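Local structure of peptidase (Pseudomonas aeruginosa, 5LOX) at residues Thr35-Val45 and Leu193-Pro203; Val76-Val86 and Ser110-Ala118. The protein forms the subunit of the helical Anbu complex, a proteasome-related assembly of the N-terminal nucleophile hydrolase clan, and probably cleaves peptide bonds. The protein carries 3 engineered substitutions. All coordinates share one frame; numbering follows the deposited sequence.

Both contacts use the five-stranded sheet that holds the neighbouring strands 42-50 and 109-117, and they lie about 12 Å apart, centre to centre, on the same side of the chain's centre. Interaction 1 joins the hairpin of strands 33-38 and 42-50 to the end of strand 190-196, in the other sheet, and the loop that follows it; interaction 2 lays the start of helix 79-97 on the other face of the five-stranded sheet, against strand 109-117. In sequence, both segments of interaction 2 fall between the two of interaction 1. Probable hydrogen bonds tie them together, from Arg42 NH2 to Val76 O and from Tyr195 OH to Gln116 OE1. Together they span the layers helix, sheet, sheet in one half of the subunit.

Interaction 1: Thr35-Val45 and Leu193-Pro203; sequences TFGTPGERLLV and LVYHRDSLILP
Gly40, at the tip of the hairpin 35-45, and Leu200 bring their CA atoms to 4.9 Å, while strands 42-45 and 193-196 run at 149° to each other with axes 9.9 Å apart, too far for direct strand pairing. One backbone bond joins the segments: Gly40 N donates to Leu200 O (2.7 Å, N-H...O angle 152°). The Leu200 side chain drapes over the same turn, CD1 against Gly40 O and CD2 against Glu41 O. Leu43 extends from the hairpin with CG anti to the backbone N (chi1 164°), which carries CD2 obliquely onto the Tyr195 ring; the two side chains slide past each other. Its other branch, CD1, meets Pro203 CD tip to tip at 4.0 Å. Deeper in, Leu193 splits its branches: CD2 lies 4.1 Å from Val45 CG2 and CD1 3.5 Å from Thr35 CG2. Leu202 bends its end over the hairpin, CD2 beside Gly37 O, while CD1, 3.6 Å from Pro39 N, passes over the place where a side chain on Gly37 would crowd it. Leu200 N bonds to Tyr195 OH at 3.0 Å; with Gln116 as a further partner, that hydroxyl pins the loop after the type II turn His196-Ser199. Such leucine-rich packing closes one end of the space between the two facing antiparallel sheets in the alpha-beta-beta-alpha sandwich of proteasome-type N-terminal nucleophile hydrolases.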
ATOM      1  N   THR A  35      55.032  62.828 -80.078  1.00 66.88           N
ATOM      2  CA  THR A  35      55.239  63.634 -81.280  1.00 65.21           C
ATOM      3  C   THR A  35      56.321  63.015 -82.160  1.00 63.35           C
ATOM      4  O   THR A  35      57.217  62.335 -81.692  1.00 62.27           O
ATOM      5  CB  THR A  35      55.646  65.063 -80.922  1.00 66.77           C
ATOM      6  OG1 THR A  35      57.018  65.054 -80.541  1.00 75.31           O
ATOM      7  CG2 THR A  35      54.839  65.598 -79.753  1.00 66.83           C
ATOM      8  N   PHE A  36      56.228  63.261 -83.454  1.00 65.70           N
ATOM      9  CA  PHE A  36      57.201  62.764 -84.422  1.00 71.29           C
ATOM     10  C   PHE A  36      57.328  63.807 -85.517  1.00 72.71           C
ATOM     11  O   PHE A  36      56.393  64.569 -85.734  1.00 71.74           O
ATOM     12  CB  PHE A  36      56.709  61.491 -85.091  1.00 71.29           C
ATOM     13  CG  PHE A  36      56.361  60.381 -84.146  1.00 72.01           C
ATOM     14  CD1 PHE A  36      55.116  60.338 -83.537  1.00 70.85           C
ATOM     15  CD2 PHE A  36      57.270  59.364 -83.887  1.00 69.28           C
ATOM     16  CE1 PHE A  36      54.799  59.321 -82.661  1.00 67.99           C
ATOM     17  CE2 PHE A  36      56.954  58.342 -83.035  1.00 68.12           C
ATOM     18  CZ  PHE A  36      55.717  58.320 -82.416  1.00 69.22           C
ATOM     19  N   GLY A  37      58.476  63.863 -86.185  1.00 73.45           N
ATOM     20  CA  GLY A  37      58.591  64.736 -87.340  1.00 75.52           C
ATOM     21  C   GLY A  37      59.990  65.206 -87.690  1.00 82.13           C
ATOM     22  O   GLY A  37      60.943  64.955 -86.957  1.00 77.75           O
ATOM     23  N   THR A  38      60.085  65.911 -88.819  1.00 85.40           N
ATOM     24  CA  THR A  38      61.305  66.587 -89.237  1.00 87.25           C
ATOM     25  C   THR A  38      60.960  68.065 -89.419  1.00 89.92           C
ATOM     26  O   THR A  38      59.991  68.383 -90.104  1.00 87.30           O
ATOM     27  CB  THR A  38      61.907  65.941 -90.504  1.00 88.15           C
ATOM     28  OG1 THR A  38      60.894  65.227 -91.217  1.00 81.64           O
ATOM     29  CG2 THR A  38      63.015  64.923 -90.110  1.00 92.36           C
ATOM     30  N   PRO A  39      61.709  68.975 -88.748  1.00 94.50           N
ATOM     31  CA  PRO A  39      61.357  70.406 -88.830  1.00 93.95           C
ATOM     32  C   PRO A  39      61.357  70.954 -90.265  1.00 92.68           C
ATOM     33  O   PRO A  39      62.249  70.650 -91.036  1.00 82.24           O
ATOM     34  CB  PRO A  39      62.443  71.087 -87.995  1.00 94.83           C
ATOM     35  CG  PRO A  39      62.882  70.042 -87.024  1.00 94.77           C
ATOM     36  CD  PRO A  39      62.796  68.744 -87.775  1.00 93.27           C
ATOM     37  N   GLY A  40      60.338  71.747 -90.592  1.00 92.74           N
ATOM     38  CA  GLY A  40      60.188  72.311 -91.921  1.00 94.12           C
ATOM     39  C   GLY A  40      59.576  71.362 -92.940  1.00 95.16           C
ATOM     40  O   GLY A  40      59.279  71.782 -94.059  1.00 95.48           O
ATOM     41  N   GLU A  41      59.317  70.117 -92.537  1.00 96.66           N
ATOM     42  CA  GLU A  41      58.709  69.107 -93.415  1.00 98.21           C
ATOM     43  C   GLU A  41      57.430  68.456 -92.811  1.00 93.66           C
ATOM     44  O   GLU A  41      56.405  68.362 -93.499  1.00 95.86           O
ATOM     45  CB  GLU A  41      59.777  68.083 -93.826  1.00102.20           C
ATOM     46  CG  GLU A  41      59.404  66.602 -93.750  1.00107.09           C
ATOM     47  CD  GLU A  41      58.400  66.146 -94.790  1.00108.26           C
ATOM     48  OE1 GLU A  41      58.098  66.893 -95.723  1.00110.37           O
ATOM     49  OE2 GLU A  41      57.892  65.018 -94.651  1.00113.92           O
ATOM     50  N   ARG A  42      57.447  68.027 -91.548  1.00 87.36           N
ATOM     51  CA  ARG A  42      56.233  67.410 -90.990  1.00 83.17           C
ATOM     52  C   ARG A  42      56.165  67.379 -89.465  1.00 77.87           C
ATOM     53  O   ARG A  42      57.187  67.311 -88.785  1.00 77.63           O
ATOM     54  CB  ARG A  42      56.037  66.006 -91.590  1.00 82.91           C
ATOM     55  CG  ARG A  42      56.493  64.834 -90.734  1.00 84.26           C
ATOM     56  CD  ARG A  42      57.288  63.765 -91.497  1.00 89.19           C
ATOM     57  NE  ARG A  42      56.898  63.562 -92.892  1.00 89.79           N
ATOM     58  CZ  ARG A  42      56.237  62.514 -93.388  1.00 86.87           C
ATOM     59  NH1 ARG A  42      55.848  61.503 -92.629  1.00 85.85           N
ATOM     60  NH2 ARG A  42      55.966  62.490 -94.675  1.00 84.30           N
ATOM     61  N   LEU A  43      54.941  67.422 -88.958  1.00 74.72           N
ATOM     62  CA  LEU A  43      54.649  67.132 -87.568  1.00 78.85           C
ATOM     63  C   LEU A  43      53.550  66.075 -87.491  1.00 79.93           C
ATOM     64  O   LEU A  43      52.511  66.216 -88.120  1.00 84.01           O
ATOM     65  CB  LEU A  43      54.141  68.363 -86.834  1.00 79.72           C
ATOM     66  CG  LEU A  43      53.472  67.973 -85.500  1.00 79.73           C
ATOM     67  CD1 LEU A  43      54.529  67.744 -84.441  1.00 79.11           C
ATOM     68  CD2 LEU A  43      52.484  69.006 -85.021  1.00 85.59           C
ATOM     69  N   LEU A  44      53.756  65.034 -86.685  1.00 79.17           N
ATOM     70  CA  LEU A  44      52.695  64.063 -86.408  1.00 73.11           C
ATOM     71  C   LEU A  44      52.596  63.808 -84.932  1.00 69.87           C
ATOM     72  O   LEU A  44      53.606  63.685 -84.244  1.00 75.80           O
ATOM     73  CB  LEU A  44      52.973  62.761 -87.127  1.00 73.95           C
ATOM     74  CG  LEU A  44      52.883  62.841 -88.651  1.00 73.15           C
ATOM     75  CD1 LEU A  44      53.546  61.622 -89.277  1.00 73.33           C
ATOM     76  CD2 LEU A  44      51.434  62.958 -89.090  1.00 70.02           C
ATOM     77  N   VAL A  45      51.375  63.754 -84.438  1.00 69.50           N
ATOM     78  CA  VAL A  45      51.128  63.482 -83.033  1.00 67.25           C
ATOM     79  C   VAL A  45      50.298  62.224 -82.928  1.00 65.23           C
ATOM     80  O   VAL A  45      49.314  62.070 -83.634  1.00 67.47           O
ATOM     81  CB  VAL A  45      50.364  64.642 -82.364  1.00 64.71           C
ATOM     82  CG1 VAL A  45      50.005  64.296 -80.926  1.00 64.06           C
ATOM     83  CG2 VAL A  45      51.214  65.894 -82.387  1.00 67.77           C
ATOM     84  N   LEU A 193      49.630  69.922 -76.480  1.00 58.31           N
ATOM     85  CA  LEU A 193      50.409  70.388 -77.616  1.00 59.96           C
ATOM     86  C   LEU A 193      49.540  71.173 -78.557  1.00 61.00           C
ATOM     87  O   LEU A 193      48.442  70.752 -78.900  1.00 63.22           O
ATOM     88  CB  LEU A 193      51.021  69.221 -78.349  1.00 60.99           C
ATOM     89  CG  LEU A 193      51.983  69.615 -79.460  1.00 64.28           C
ATOM     90  CD1 LEU A 193      53.156  68.658 -79.523  1.00 65.17           C
ATOM     91  CD2 LEU A 193      51.289  69.678 -80.804  1.00 66.58           C
ATOM     92  N   VAL A 194      50.022  72.353 -78.940  1.00 64.58           N
ATOM     93  CA  VAL A 194      49.322  73.229 -79.887  1.00 60.03           C
ATOM     94  C   VAL A 194      50.170  73.349 -81.132  1.00 58.01           C
ATOM     95  O   VAL A 194      51.357  73.609 -81.032  1.00 57.05           O
ATOM     96  CB  VAL A 194      49.121  74.625 -79.274  1.00 59.59           C
ATOM     97  CG1 VAL A 194      48.579  75.568 -80.317  1.00 64.39           C
ATOM     98  CG2 VAL A 194      48.180  74.553 -78.071  1.00 58.12           C
ATOM     99  N   TYR A 195      49.565  73.167 -82.301  1.00 61.68           N
ATOM    100  CA  TYR A 195      50.304  73.259 -83.569  1.00 66.21           C
ATOM    101  C   TYR A 195      49.654  74.241 -84.493  1.00 68.48           C
ATOM    102  O   TYR A 195      48.445  74.168 -84.704  1.00 75.33           O
ATOM    103  CB  TYR A 195      50.344  71.919 -84.271  1.00 64.21           C
ATOM    104  CG  TYR A 195      50.870  72.017 -85.678  1.00 63.79           C
ATOM    105  CD1 TYR A 195      52.233  72.115 -85.924  1.00 67.30           C
ATOM    106  CD2 TYR A 195      50.020  72.008 -86.755  1.00 63.74           C
ATOM    107  CE1 TYR A 195      52.731  72.190 -87.216  1.00 68.47           C
ATOM    108  CE2 TYR A 195      50.496  72.091 -88.053  1.00 65.96           C
ATOM    109  CZ  TYR A 195      51.856  72.190 -88.273  1.00 70.69           C
ATOM    110  OH  TYR A 195      52.330  72.305 -89.557  1.00 76.71           O
ATOM    111  N   HIS A 196      50.446  75.151 -85.059  1.00 71.34           N
ATOM    112  CA  HIS A 196      49.900  76.210 -85.918  1.00 71.54           C
ATOM    113  C   HIS A 196      49.892  75.778 -87.380  1.00 71.47           C
ATOM    114  O   HIS A 196      50.905  75.305 -87.897  1.00 73.17           O
ATOM    115  CB  HIS A 196      50.686  77.494 -85.704  1.00 73.01           C
ATOM    116  CG  HIS A 196      50.481  78.086 -84.342  1.00 75.12           C
ATOM    117  ND1 HIS A 196      49.517  79.039 -84.076  1.00 76.06           N
ATOM    118  CD2 HIS A 196      51.091  77.827 -83.157  1.00 74.99           C
ATOM    119  CE1 HIS A 196      49.570  79.370 -82.799  1.00 76.83           C
ATOM    120  NE2 HIS A 196      50.504  78.636 -82.214  1.00 76.21           N
ATOM    121  N   ARG A 197      48.742  75.918 -88.037  1.00 71.15           N
ATOM    122  CA  ARG A 197      48.607  75.512 -89.424  1.00 72.62           C
ATOM    123  C   ARG A 197      49.759  76.093 -90.239  1.00 73.57           C
ATOM    124  O   ARG A 197      50.017  77.288 -90.187  1.00 72.73           O
ATOM    125  CB  ARG A 197      47.267  75.977 -90.020  1.00 78.04           C
ATOM    126  CG  ARG A 197      47.118  75.675 -91.520  1.00 86.68           C
ATOM    127  CD  ARG A 197      45.693  75.855 -92.047  1.00 95.56           C
ATOM    128  NE  ARG A 197      45.176  77.182 -91.721  1.00 97.53           N
ATOM    129  CZ  ARG A 197      45.552  78.308 -92.317  1.00 99.78           C
ATOM    130  NH1 ARG A 197      46.440  78.291 -93.306  1.00104.21           N
ATOM    131  NH2 ARG A 197      45.041  79.462 -91.915  1.00 97.18           N
ATOM    132  N   ASP A 198      50.401  75.241 -91.036  1.00 74.35           N
ATOM    133  CA  ASP A 198      51.463  75.620 -92.000  1.00 77.69           C
ATOM    134  C   ASP A 198      52.787  76.003 -91.355  1.00 79.10           C
ATOM    135  O   ASP A 198      53.711  76.338 -92.063  1.00 83.58           O
ATOM    136  CB  ASP A 198      51.025  76.730 -92.991  1.00 78.94           C
ATOM    137  CG  ASP A 198      49.859  76.314 -93.886  1.00 82.42           C
ATOM    138  OD1 ASP A 198      49.426  75.139 -93.845  1.00 83.47           O
ATOM    139  OD2 ASP A 198      49.331  77.176 -94.621  1.00 82.67           O
ATOM    140  N   SER A 199      52.894  75.951 -90.035  1.00 78.10           N
ATOM    141  CA  SER A 199      54.156  76.278 -89.379  1.00 78.48           C
ATOM    142  C   SER A 199      55.226  75.227 -89.676  1.00 80.39           C
ATOM    143  O   SER A 199      56.399  75.547 -89.748  1.00 84.48           O
ATOM    144  CB  SER A 199      53.956  76.429 -87.855  1.00 76.08           C
ATOM    145  OG  SER A 199      53.642  75.195 -87.219  1.00 72.60           O
ATOM    146  N   LEU A 200      54.816  73.965 -89.796  1.00 85.46           N
ATOM    147  CA  LEU A 200      55.733  72.826 -89.998  1.00 84.55           C
ATOM    148  C   LEU A 200      56.919  72.763 -89.023  1.00 85.49           C
ATOM    149  O   LEU A 200      58.010  72.374 -89.411  1.00 87.72           O
ATOM    150  CB  LEU A 200      56.237  72.811 -91.439  1.00 86.41           C
ATOM    151  CG  LEU A 200      55.158  72.675 -92.513  1.00 86.72           C
ATOM    152  CD1 LEU A 200      55.767  72.810 -93.903  1.00 88.41           C
ATOM    153  CD2 LEU A 200      54.422  71.346 -92.385  1.00 84.56           C
ATOM    154  N   ILE A 201      56.681  73.139 -87.762  1.00 86.17           N
ATOM    155  CA  ILE A 201      57.674  73.026 -86.690  1.00 84.90           C
ATOM    156  C   ILE A 201      57.169  72.022 -85.679  1.00 83.03           C
ATOM    157  O   ILE A 201      55.975  71.721 -85.645  1.00 90.62           O
ATOM    158  CB  ILE A 201      57.944  74.382 -85.988  1.00 86.90           C
ATOM    159  CG1 ILE A 201      56.720  74.856 -85.186  1.00 87.73           C
ATOM    160  CG2 ILE A 201      58.373  75.434 -87.009  1.00 89.95           C
ATOM    161  CD1 ILE A 201      56.898  76.185 -84.470  1.00 89.09           C
ATOM    162  N   LEU A 202      58.062  71.502 -84.849  1.00 86.20           N
ATOM    163  CA  LEU A 202      57.677  70.560 -83.794  1.00 81.53           C
ATOM    164  C   LEU A 202      57.566  71.307 -82.489  1.00 74.89           C
ATOM    165  O   LEU A 202      58.564  71.531 -81.840  1.00 74.92           O
ATOM    166  CB  LEU A 202      58.722  69.457 -83.645  1.00 88.38           C
ATOM    167  CG  LEU A 202      58.742  68.332 -84.690  1.00 94.20           C
ATOM    168  CD1 LEU A 202      59.341  68.786 -86.011  1.00 98.11           C
ATOM    169  CD2 LEU A 202      59.521  67.143 -84.133  1.00 98.44           C
ATOM    170  N   PRO A 203      56.359  71.698 -82.092  1.00 74.16           N
ATOM    171  CA  PRO A 203      56.231  72.406 -80.823  1.00 77.71           C
ATOM    172  C   PRO A 203      56.700  71.562 -79.664  1.00 77.14           C
ATOM    173  O   PRO A 203      56.594  70.349 -79.723  1.00 70.79           O
ATOM    174  CB  PRO A 203      54.720  72.640 -80.679  1.00 76.97           C
ATOM    175  CG  PRO A 203      54.131  72.296 -82.002  1.00 79.52           C
ATOM    176  CD  PRO A 203      55.050  71.290 -82.611  1.00 79.77           C
TER

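Interaction 2: Val76-Val86 and Ser110-Ala118; sequences VPSVYDATALV and SFMVGGQIA. Engineered in segment 110-118: Met112 (natural residue Leu).
Val79 O is gripped twice within the first turns of the helix that lies on strand 110-117: Thr83 N reaches it at 3.0 Å and Thr83 OG1 at 3.1 Å, from opposite faces of the carbonyl plane. This is the helix-on-sheet layer of the alpha-beta-beta-alpha sandwich, with helix 79-86 running at 153° to the strand and the axes 8.1 Å apart. No hydrogen bond crosses the contact, which is made mostly by apolar side chains. Thr83 holds OG1 beside its own backbone N, anti to the carbonyl carbon (chi1 -59°); the hydroxyl that closes the bond within the helix therefore also rests on Val113, 3.5 Å from CB, as the two side chains pass in opposite directions. Val79 rests CG2 on the strand's backbone, 3.6 Å from Gly115 O; the backbone angles of Gly115 by themselves call for glycine. At the other end, Ile117 pushes CD1 under the start of the helix, 3.5 Å from Ser78 C and close to Val76 O. Ser78 is the N-cap there, its OG accepting from Asp81 N in a nearly straight bond. Tyr125 and Ile127 of the adjoining strand 123-127 continue the floor beneath Val79, Thr83 and Val86. The engineered selenomethionine Met112 turns to the other face of the sheet, onto Leu143 and Leu145 of the second sheet. Val86 divides its branches: CG2 meets Val113 CG2 tip to tip at 3.8 Å, whereas CG1 sits over one face of the Phe111 ring in a CH-pi contact, 4.2 Å from the centroid and 14° off the ring normal.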
ATOM      1  N   VAL A  76      56.063  58.206 -94.963  1.00 82.62           N
ATOM      2  CA  VAL A  76      54.636  58.184 -95.253  1.00 83.04           C
ATOM      3  C   VAL A  76      54.113  59.503 -95.874  1.00 84.00           C
ATOM      4  O   VAL A  76      54.418  60.597 -95.371  1.00 79.86           O
ATOM      5  CB  VAL A  76      53.887  57.840 -93.936  1.00 80.81           C
ATOM      6  CG1 VAL A  76      52.754  58.808 -93.625  1.00 79.95           C
ATOM      7  CG2 VAL A  76      53.413  56.407 -93.975  1.00 79.67           C
ATOM      8  N   PRO A  77      53.360  59.421 -96.995  1.00 85.56           N
ATOM      9  CA  PRO A  77      53.152  60.648 -97.806  1.00 88.17           C
ATOM     10  C   PRO A  77      51.993  61.523 -97.356  1.00 85.64           C
ATOM     11  O   PRO A  77      51.895  62.653 -97.822  1.00 93.85           O
ATOM     12  CB  PRO A  77      52.893  60.104 -99.214  1.00 88.08           C
ATOM     13  CG  PRO A  77      52.336  58.753 -98.981  1.00 86.94           C
ATOM     14  CD  PRO A  77      52.934  58.215 -97.715  1.00 85.56           C
ATOM     15  N   SER A  78      51.155  61.038 -96.458  1.00 83.76           N
ATOM     16  CA  SER A  78      50.003  61.830 -95.972  1.00 84.45           C
ATOM     17  C   SER A  78      49.584  61.440 -94.555  1.00 78.88           C
ATOM     18  O   SER A  78      49.919  60.367 -94.072  1.00 73.50           O
ATOM     19  CB  SER A  78      48.815  61.608 -96.868  1.00 82.57           C
ATOM     20  OG  SER A  78      48.286  60.318 -96.634  1.00 79.57           O
ATOM     21  N   VAL A  79      48.874  62.335 -93.886  1.00 80.54           N
ATOM     22  CA  VAL A  79      48.427  62.054 -92.505  1.00 80.90           C
ATOM     23  C   VAL A  79      47.517  60.834 -92.512  1.00 81.24           C
ATOM     24  O   VAL A  79      47.576  60.013 -91.616  1.00 75.46           O
ATOM     25  CB  VAL A  79      47.690  63.248 -91.863  1.00 79.83           C
ATOM     26  CG1 VAL A  79      47.193  62.894 -90.484  1.00 76.14           C
ATOM     27  CG2 VAL A  79      48.625  64.446 -91.759  1.00 87.05           C
ATOM     28  N   TYR A  80      46.700  60.714 -93.552  1.00 82.01           N
ATOM     29  CA  TYR A  80      45.931  59.511 -93.755  1.00 83.48           C
ATOM     30  C   TYR A  80      46.813  58.263 -93.665  1.00 84.45           C
ATOM     31  O   TYR A  80      46.557  57.364 -92.871  1.00 82.11           O
ATOM     32  CB  TYR A  80      45.249  59.558 -95.116  1.00 93.63           C
ATOM     33  CG  TYR A  80      44.336  58.375 -95.373  1.00 98.11           C
ATOM     34  CD1 TYR A  80      44.842  57.168 -95.851  1.00101.96           C
ATOM     35  CD2 TYR A  80      42.970  58.480 -95.158  1.00104.32           C
ATOM     36  CE1 TYR A  80      44.020  56.100 -96.103  1.00109.80           C
ATOM     37  CE2 TYR A  80      42.136  57.421 -95.424  1.00114.77           C
ATOM     38  CZ  TYR A  80      42.672  56.237 -95.896  1.00122.08           C
ATOM     39  OH  TYR A  80      41.837  55.192 -96.178  1.00146.98           O
ATOM     40  N   ASP A  81      47.852  58.202 -94.500  1.00 87.53           N
ATOM     41  CA  ASP A  81      48.737  57.018 -94.558  1.00 83.38           C
ATOM     42  C   ASP A  81      49.464  56.782 -93.242  1.00 77.63           C
ATOM     43  O   ASP A  81      49.797  55.653 -92.918  1.00 75.59           O
ATOM     44  CB  ASP A  81      49.745  57.154 -95.692  1.00 86.18           C
ATOM     45  CG  ASP A  81      49.110  57.032 -97.063  1.00 91.28           C
ATOM     46  OD1 ASP A  81      48.200  56.209 -97.238  1.00 90.34           O
ATOM     47  OD2 ASP A  81      49.536  57.766 -97.985  1.00 99.85           O
ATOM     48  N   ALA A  82      49.719  57.855 -92.500  1.00 72.35           N
ATOM     49  CA  ALA A  82      50.296  57.728 -91.176  1.00 71.98           C
ATOM     50  C   ALA A  82      49.340  56.975 -90.278  1.00 71.59           C
ATOM     51  O   ALA A  82      49.728  56.062 -89.557  1.00 68.17           O
ATOM     52  CB  ALA A  82      50.599  59.105 -90.592  1.00 72.85           C
ATOM     53  N   THR A  83      48.080  57.407 -90.302  1.00 73.32           N
ATOM     54  CA  THR A  83      47.032  56.790 -89.493  1.00 69.04           C
ATOM     55  C   THR A  83      46.960  55.319 -89.849  1.00 69.52           C
ATOM     56  O   THR A  83      46.856  54.460 -88.988  1.00 65.78           O
ATOM     57  CB  THR A  83      45.674  57.477 -89.745  1.00 70.31           C
ATOM     58  OG1 THR A  83      45.771  58.882 -89.430  1.00 74.59           O
ATOM     59  CG2 THR A  83      44.590  56.852 -88.918  1.00 66.97           C
ATOM     60  N   ALA A  84      46.982  55.043 -91.151  1.00 71.80           N
ATOM     61  CA  ALA A  84      46.886  53.668 -91.640  1.00 70.41           C
ATOM     62  C   ALA A  84      48.057  52.857 -91.117  1.00 68.56           C
ATOM     63  O   ALA A  84      47.900  51.686 -90.790  1.00 68.19           O
ATOM     64  CB  ALA A  84      46.845  53.644 -93.165  1.00 71.80           C
ATOM     65  N   LEU A  85      49.226  53.486 -91.061  1.00 69.82           N
ATOM     66  CA  LEU A  85      50.432  52.801 -90.620  1.00 71.24           C
ATOM     67  C   LEU A  85      50.345  52.458 -89.143  1.00 69.97           C
ATOM     68  O   LEU A  85      50.678  51.354 -88.743  1.00 70.71           O
ATOM     69  CB  LEU A  85      51.671  53.631 -90.883  1.00 71.04           C
ATOM     70  CG  LEU A  85      52.957  52.975 -90.359  1.00 73.75           C
ATOM     71  CD1 LEU A  85      53.245  51.641 -91.034  1.00 76.02           C
ATOM     72  CD2 LEU A  85      54.142  53.921 -90.540  1.00 76.85           C
ATOM     73  N   VAL A  86      49.835  53.391 -88.350  1.00 68.43           N
ATOM     74  CA  VAL A  86      49.622  53.120 -86.947  1.00 64.81           C
ATOM     75  C   VAL A  86      48.701  51.908 -86.806  1.00 65.05           C
ATOM     76  O   VAL A  86      49.009  50.976 -86.084  1.00 65.54           O
ATOM     77  CB  VAL A  86      49.021  54.338 -86.229  1.00 62.94           C
ATOM     78  CG1 VAL A  86      48.655  53.993 -84.793  1.00 62.89           C
ATOM     79  CG2 VAL A  86      50.014  55.472 -86.240  1.00 62.81           C
ATOM     80  N   SER A 110      42.957  52.185 -78.635  1.00 67.03           N
ATOM     81  CA  SER A 110      42.600  53.177 -79.617  1.00 64.05           C
ATOM     82  C   SER A 110      43.600  54.303 -79.647  1.00 59.09           C
ATOM     83  O   SER A 110      44.371  54.501 -78.715  1.00 54.18           O
ATOM     84  CB  SER A 110      41.218  53.692 -79.272  1.00 66.38           C
ATOM     85  OG  SER A 110      41.069  53.712 -77.874  1.00 71.79           O
ATOM     86  N   PHE A 111      43.592  55.044 -80.745  1.00 60.57           N
ATOM     87  CA  PHE A 111      44.600  56.066 -80.994  1.00 59.38           C
ATOM     88  C   PHE A 111      44.002  57.269 -81.664  1.00 58.24           C
ATOM     89  O   PHE A 111      43.013  57.153 -82.358  1.00 61.30           O
ATOM     90  CB  PHE A 111      45.643  55.524 -81.955  1.00 59.51           C
ATOM     91  CG  PHE A 111      46.415  54.369 -81.436  1.00 60.91           C
ATOM     92  CD1 PHE A 111      47.592  54.573 -80.754  1.00 63.79           C
ATOM     93  CD2 PHE A 111      45.987  53.083 -81.652  1.00 63.59           C
ATOM     94  CE1 PHE A 111      48.333  53.510 -80.282  1.00 67.35           C
ATOM     95  CE2 PHE A 111      46.720  52.009 -81.200  1.00 68.47           C
ATOM     96  CZ  PHE A 111      47.898  52.221 -80.512  1.00 69.93           C
HETATM   97  N   MSE A 112      44.642  58.424 -81.509  1.00 60.86           N
HETATM   98  CA  MSE A 112      44.416  59.560 -82.445  1.00 60.79           C
HETATM   99  C   MSE A 112      45.717  59.886 -83.118  1.00 59.63           C
HETATM  100  O   MSE A 112      46.775  59.786 -82.515  1.00 57.51           O
HETATM  101  CB  MSE A 112      43.818  60.819 -81.820  1.00 58.34           C
HETATM  102  CG  MSE A 112      42.533  60.358 -81.180  1.00 60.39           C
HETATM  103 SE   MSE A 112      41.335  61.847 -80.860  1.00 57.98          SE
HETATM  104  CE  MSE A 112      41.934  62.195 -79.033  1.00 55.92           C
ATOM    105  N   VAL A 113      45.627  60.191 -84.404  1.00 59.31           N
ATOM    106  CA  VAL A 113      46.767  60.523 -85.199  1.00 59.65           C
ATOM    107  C   VAL A 113      46.412  61.806 -85.908  1.00 62.09           C
ATOM    108  O   VAL A 113      45.462  61.851 -86.656  1.00 61.57           O
ATOM    109  CB  VAL A 113      47.055  59.450 -86.250  1.00 59.46           C
ATOM    110  CG1 VAL A 113      48.260  59.853 -87.081  1.00 61.13           C
ATOM    111  CG2 VAL A 113      47.298  58.112 -85.576  1.00 60.27           C
ATOM    112  N   GLY A 114      47.194  62.847 -85.671  1.00 66.05           N
ATOM    113  CA  GLY A 114      46.971  64.120 -86.328  1.00 65.66           C
ATOM    114  C   GLY A 114      48.261  64.841 -86.602  1.00 65.06           C
ATOM    115  O   GLY A 114      49.311  64.495 -86.055  1.00 67.09           O
ATOM    116  N   GLY A 115      48.195  65.830 -87.472  1.00 64.76           N
ATOM    117  CA  GLY A 115      49.382  66.600 -87.791  1.00 65.97           C
ATOM    118  C   GLY A 115      49.325  67.195 -89.176  1.00 67.78           C
ATOM    119  O   GLY A 115      48.247  67.364 -89.731  1.00 66.17           O
ATOM    120  N   GLN A 116      50.494  67.513 -89.728  1.00 68.60           N
ATOM    121  CA  GLN A 116      50.582  68.095 -91.054  1.00 70.33           C
ATOM    122  C   GLN A 116      51.860  67.690 -91.736  1.00 71.88           C
ATOM    123  O   GLN A 116      52.939  67.745 -91.157  1.00 70.23           O
ATOM    124  CB  GLN A 116      50.536  69.613 -90.975  1.00 73.72           C
ATOM    125  CG  GLN A 116      50.562  70.258 -92.344  1.00 78.20           C
ATOM    126  CD  GLN A 116      50.210  71.725 -92.323  1.00 79.11           C
ATOM    127  OE1 GLN A 116      50.487  72.439 -91.354  1.00 83.45           O
ATOM    128  NE2 GLN A 116      49.586  72.189 -93.394  1.00 78.09           N
ATOM    129  N   ILE A 117      51.729  67.325 -92.998  1.00 75.51           N
ATOM    130  CA  ILE A 117      52.876  67.023 -93.847  1.00 77.79           C
ATOM    131  C   ILE A 117      52.955  68.090 -94.930  1.00 76.31           C
ATOM    132  O   ILE A 117      51.935  68.503 -95.462  1.00 76.15           O
ATOM    133  CB  ILE A 117      52.715  65.619 -94.455  1.00 78.99           C
ATOM    134  CG1 ILE A 117      52.930  64.576 -93.352  1.00 80.82           C
ATOM    135  CG2 ILE A 117      53.672  65.406 -95.596  1.00 79.64           C
ATOM    136  CD1 ILE A 117      52.574  63.171 -93.762  1.00 81.79           C
ATOM    137  N   ALA A 118      54.172  68.541 -95.221  1.00 77.43           N
ATOM    138  CA  ALA A 118      54.421  69.598 -96.202  1.00 77.25           C
ATOM    139  C   ALA A 118      53.642  69.352 -97.467  1.00 78.78           C
ATOM    140  O   ALA A 118      53.688  68.253 -98.017  1.00 78.62           O
ATOM    141  CB  ALA A 118      55.888  69.654 -96.544  1.00 78.73           C
TER